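Local structure of p-47 protein (6EKT) at residues Phe306-Phe311 and Leu316-Arg321. The protein may be part of a progenitor toxin complex that protects botulinum neurotoxin in the host gut, and has a TULIP-type, lipid-binding-like fold. Sequence-based numbering, arbitrary orientation. Where two conformers were deposited one is given.
Sequences FSMQLF and LKISLR
Ser307 and Ser319 face each other as a hydrogen-bonded pair in the antiparallel β-hairpin of strands 297-311 and 315-326, part of the curled sheet of this TULIP-family protein. Ser307 N donates to Ser319 O at 2.8 Å, and Ser319 N returns the bond to Ser307 O at 3.0 Å. One hydrogen-bonded pair nearer the turn, Gln309 and Lys317 repeat the exchange; the straightest bond runs from Lys317 N to Gln309 O (2.9 Å, 169° at the hydrogen). Each of the four acceptors also receives a CA-H from the other strand, as when Ile318 CA comes 3.3 Å from Ser307 O. Ser319 O takes a third donor, a water at 3.0 Å, a weak and doubtful partner of Ser307 OG, whose side chain is modelled in two positions. The backbones of Met308 and Ile318 bond outward instead, to Ile281 and Ser340 of the flanking strands.

Phe306, Met308, Ile318 and Leu320 line the buried face, beside Leu256 and Val252. Met308 bends at chi3 (-81°), bringing CE against Ile318 CG1 and CD1, while its SD meets Leu316 CD1. Ring carbons CE2 and CZ of Phe306 touch Ile318 CG2, the nearer at 3.6 Å.

On the serine face, Lys317 turns at chi3 (-92°) toward Phe311: CE sits over one ring face, 4.0 Å from the centroid, and NZ makes an off-centre cation-pi contact, nearest to CE1.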
ATOM      1  N   PHE A 306       4.902 -23.208 -17.877  1.00 23.10           N
ATOM      2  CA  PHE A 306       5.371 -22.657 -16.642  1.00 23.26           C
ATOM      3  C   PHE A 306       4.198 -21.883 -16.058  1.00 23.59           C
ATOM      4  O   PHE A 306       3.579 -21.098 -16.767  1.00 23.13           O
ATOM      5  CB  PHE A 306       6.540 -21.692 -16.930  1.00 23.82           C
ATOM      6  CG  PHE A 306       7.186 -21.119 -15.699  1.00 23.83           C
ATOM      7  CD1 PHE A 306       6.729 -19.917 -15.135  1.00 24.40           C
ATOM      8  CD2 PHE A 306       8.305 -21.741 -15.129  1.00 24.04           C
ATOM      9  CE1 PHE A 306       7.357 -19.378 -14.016  1.00 23.78           C
ATOM     10  CE2 PHE A 306       8.930 -21.206 -14.003  1.00 23.77           C
ATOM     11  CZ  PHE A 306       8.451 -20.013 -13.452  1.00 23.82           C
ATOM     12  N   SER A 307       3.897 -22.137 -14.787  0.50 23.52           N
ATOM     13  CA  SER A 307       2.911 -21.351 -14.070  0.50 23.99           C
ATOM     14  C   SER A 307       3.470 -21.018 -12.714  0.50 23.58           C
ATOM     15  O   SER A 307       4.292 -21.758 -12.173  0.50 22.80           O
ATOM     16  CB  SER A 307       1.582 -22.096 -13.955  0.50 25.13           C
ATOM     17  OG  SER A 307       1.233 -22.648 -15.214  0.50 26.49           O
ATOM     18  N   MET A 308       3.031 -19.884 -12.181  1.00 23.25           N
ATOM     19  CA  MET A 308       3.468 -19.409 -10.887  1.00 23.44           C
ATOM     20  C   MET A 308       2.307 -18.642 -10.286  1.00 24.11           C
ATOM     21  O   MET A 308       1.795 -17.697 -10.906  1.00 24.10           O
ATOM     22  CB  MET A 308       4.674 -18.457 -11.074  1.00 24.23           C
ATOM     23  CG  MET A 308       5.096 -17.702  -9.812  1.00 25.18           C
ATOM     24  SD  MET A 308       6.423 -16.528 -10.170  1.00 28.32           S
ATOM     25  CE  MET A 308       7.857 -17.605 -10.166  1.00 27.51           C
ATOM     26  N   GLN A 309       1.898 -19.037  -9.092  1.00 24.48           N
ATOM     27  CA  GLN A 309       0.871 -18.277  -8.392  1.00 26.39           C
ATOM     28  C   GLN A 309       1.184 -18.226  -6.903  1.00 26.16           C
ATOM     29  O   GLN A 309       1.960 -19.035  -6.389  1.00 25.42           O
ATOM     30  CB  GLN A 309      -0.526 -18.843  -8.676  1.00 28.38           C
ATOM     31  CG  GLN A 309      -0.803 -20.232  -8.123  1.00 32.47           C
ATOM     32  CD  GLN A 309      -2.138 -20.796  -8.583  1.00 35.26           C
ATOM     33  OE1 GLN A 309      -2.372 -20.978  -9.770  1.00 36.48           O
ATOM     34  NE2 GLN A 309      -3.020 -21.085  -7.632  1.00 37.96           N
ATOM     35  N   LEU A 310       0.570 -17.271  -6.214  1.00 25.23           N
ATOM     36  CA  LEU A 310       0.689 -17.183  -4.758  1.00 26.51           C
ATOM     37  C   LEU A 310       0.082 -18.416  -4.099  1.00 25.88           C
ATOM     38  O   LEU A 310      -0.902 -18.954  -4.589  1.00 28.80           O
ATOM     39  CB  LEU A 310      -0.028 -15.915  -4.251  1.00 27.45           C
ATOM     40  CG  LEU A 310       0.759 -14.600  -4.152  1.00 30.57           C
ATOM     41  CD1 LEU A 310       1.770 -14.681  -3.015  1.00 32.58           C
ATOM     42  CD2 LEU A 310       1.438 -14.203  -5.464  1.00 31.00           C
ATOM     43  N   PHE A 311       0.670 -18.856  -2.996  1.00 25.43           N
ATOM     44  CA  PHE A 311       0.229 -20.061  -2.295  1.00 25.09           C
ATOM     45  C   PHE A 311       0.435 -19.820  -0.807  1.00 25.46           C
ATOM     46  O   PHE A 311       1.514 -19.380  -0.392  1.00 24.88           O
ATOM     47  CB  PHE A 311       1.033 -21.278  -2.772  1.00 25.84           C
ATOM     48  CG  PHE A 311       0.752 -22.559  -2.012  1.00 26.85           C
ATOM     49  CD1 PHE A 311      -0.471 -23.213  -2.134  1.00 27.53           C
ATOM     50  CD2 PHE A 311       1.743 -23.130  -1.186  1.00 27.23           C
ATOM     51  CE1 PHE A 311      -0.719 -24.397  -1.431  1.00 28.39           C
ATOM     52  CE2 PHE A 311       1.503 -24.314  -0.496  1.00 28.06           C
ATOM     53  CZ  PHE A 311       0.270 -24.945  -0.616  1.00 28.87           C
ATOM     54  N   LEU A 316       5.314 -18.826  -3.390  1.00 23.79           N
ATOM     55  CA  LEU A 316       4.992 -19.041  -4.782  1.00 24.24           C
ATOM     56  C   LEU A 316       4.953 -20.542  -5.025  1.00 25.52           C
ATOM     57  O   LEU A 316       5.858 -21.262  -4.576  1.00 26.77           O
ATOM     58  CB  LEU A 316       6.038 -18.374  -5.694  1.00 24.49           C
ATOM     59  CG  LEU A 316       6.155 -16.855  -5.649  1.00 26.17           C
ATOM     60  CD1 LEU A 316       7.379 -16.435  -6.461  1.00 26.45           C
ATOM     61  CD2 LEU A 316       4.878 -16.176  -6.146  1.00 25.40           C
ATOM     62  N   LYS A 317       3.897 -21.010  -5.693  1.00 24.91           N
ATOM     63  CA  LYS A 317       3.828 -22.388  -6.155  1.00 25.32           C
ATOM     64  C   LYS A 317       4.106 -22.337  -7.643  1.00 24.94           C
ATOM     65  O   LYS A 317       3.400 -21.656  -8.401  1.00 23.79           O
ATOM     66  CB  LYS A 317       2.454 -23.019  -5.868  1.00 27.10           C
ATOM     67  CG  LYS A 317       2.271 -24.444  -6.395  1.00 29.98           C
ATOM     68  CD  LYS A 317       0.913 -25.044  -5.997  1.00 33.55           C
ATOM     69  CE  LYS A 317       0.993 -25.821  -4.694  1.00 35.25           C
ATOM     70  NZ  LYS A 317      -0.263 -26.595  -4.418  1.00 39.27           N
ATOM     71  N   ILE A 318       5.129 -23.082  -8.057  1.00 24.75           N
ATOM     72  CA  ILE A 318       5.624 -23.055  -9.433  1.00 25.21           C
ATOM     73  C   ILE A 318       5.458 -24.462  -9.983  1.00 25.63           C
ATOM     74  O   ILE A 318       5.961 -25.432  -9.395  1.00 26.84           O
ATOM     75  CB  ILE A 318       7.110 -22.599  -9.531  1.00 26.08           C
ATOM     76  CG1 ILE A 318       7.283 -21.204  -8.927  1.00 27.22           C
ATOM     77  CG2 ILE A 318       7.585 -22.624 -10.985  1.00 26.37           C
ATOM     78  CD1 ILE A 318       8.721 -20.804  -8.629  1.00 27.68           C
ATOM     79  N   SER A 319       4.712 -24.561 -11.077  1.00 25.52           N
ATOM     80  CA  SER A 319       4.450 -25.830 -11.762  1.00 26.16           C
ATOM     81  C   SER A 319       4.968 -25.682 -13.192  1.00 24.68           C
ATOM     82  O   SER A 319       4.653 -24.702 -13.887  1.00 24.03           O
ATOM     83  CB  SER A 319       2.946 -26.155 -11.709  1.00 29.19           C
ATOM     84  OG  SER A 319       2.674 -27.414 -12.315  1.00 34.51           O
ATOM     85  N   LEU A 320       5.802 -26.629 -13.631  1.00 23.47           N
ATOM     86  CA  LEU A 320       6.368 -26.529 -14.975  1.00 22.33           C
ATOM     87  C   LEU A 320       6.530 -27.900 -15.628  1.00 22.77           C
ATOM     88  O   LEU A 320       6.651 -28.919 -14.919  1.00 21.87           O
ATOM     89  CB  LEU A 320       7.705 -25.755 -14.944  1.00 22.04           C
ATOM     90  CG  LEU A 320       8.907 -26.396 -14.231  1.00 22.14           C
ATOM     91  CD1 LEU A 320       9.662 -27.283 -15.218  1.00 23.09           C
ATOM     92  CD2 LEU A 320       9.850 -25.370 -13.611  1.00 22.46           C
ATOM     93  N   ARG A 321       6.544 -27.896 -16.961  1.00 22.29           N
ATOM     94  CA  ARG A 321       6.722 -29.098 -17.769  1.00 24.05           C
ATOM     95  C   ARG A 321       7.709 -28.756 -18.866  1.00 23.03           C
ATOM     96  O   ARG A 321       7.619 -27.688 -19.491  1.00 21.78           O
ATOM     97  CB  ARG A 321       5.384 -29.495 -18.406  1.00 27.51           C
ATOM     98  CG  ARG A 321       5.301 -30.845 -19.129  1.00 32.47           C
ATOM     99  CD  ARG A 321       3.827 -31.194 -19.436  1.00 37.30           C
ATOM    100  NE  ARG A 321       2.903 -30.648 -18.402  1.00 42.14           N
ATOM    101  CZ  ARG A 321       2.051 -29.621 -18.555  1.00 44.04           C
ATOM    102  NH1 ARG A 321       1.304 -29.227 -17.538  1.00 47.22           N
ATOM    103  NH2 ARG A 321       1.916 -28.987 -19.712  1.00 45.88           N
TER
HETATM  104  O   HOH W   1       2.620 -25.594 -15.867  1.00 44.72           O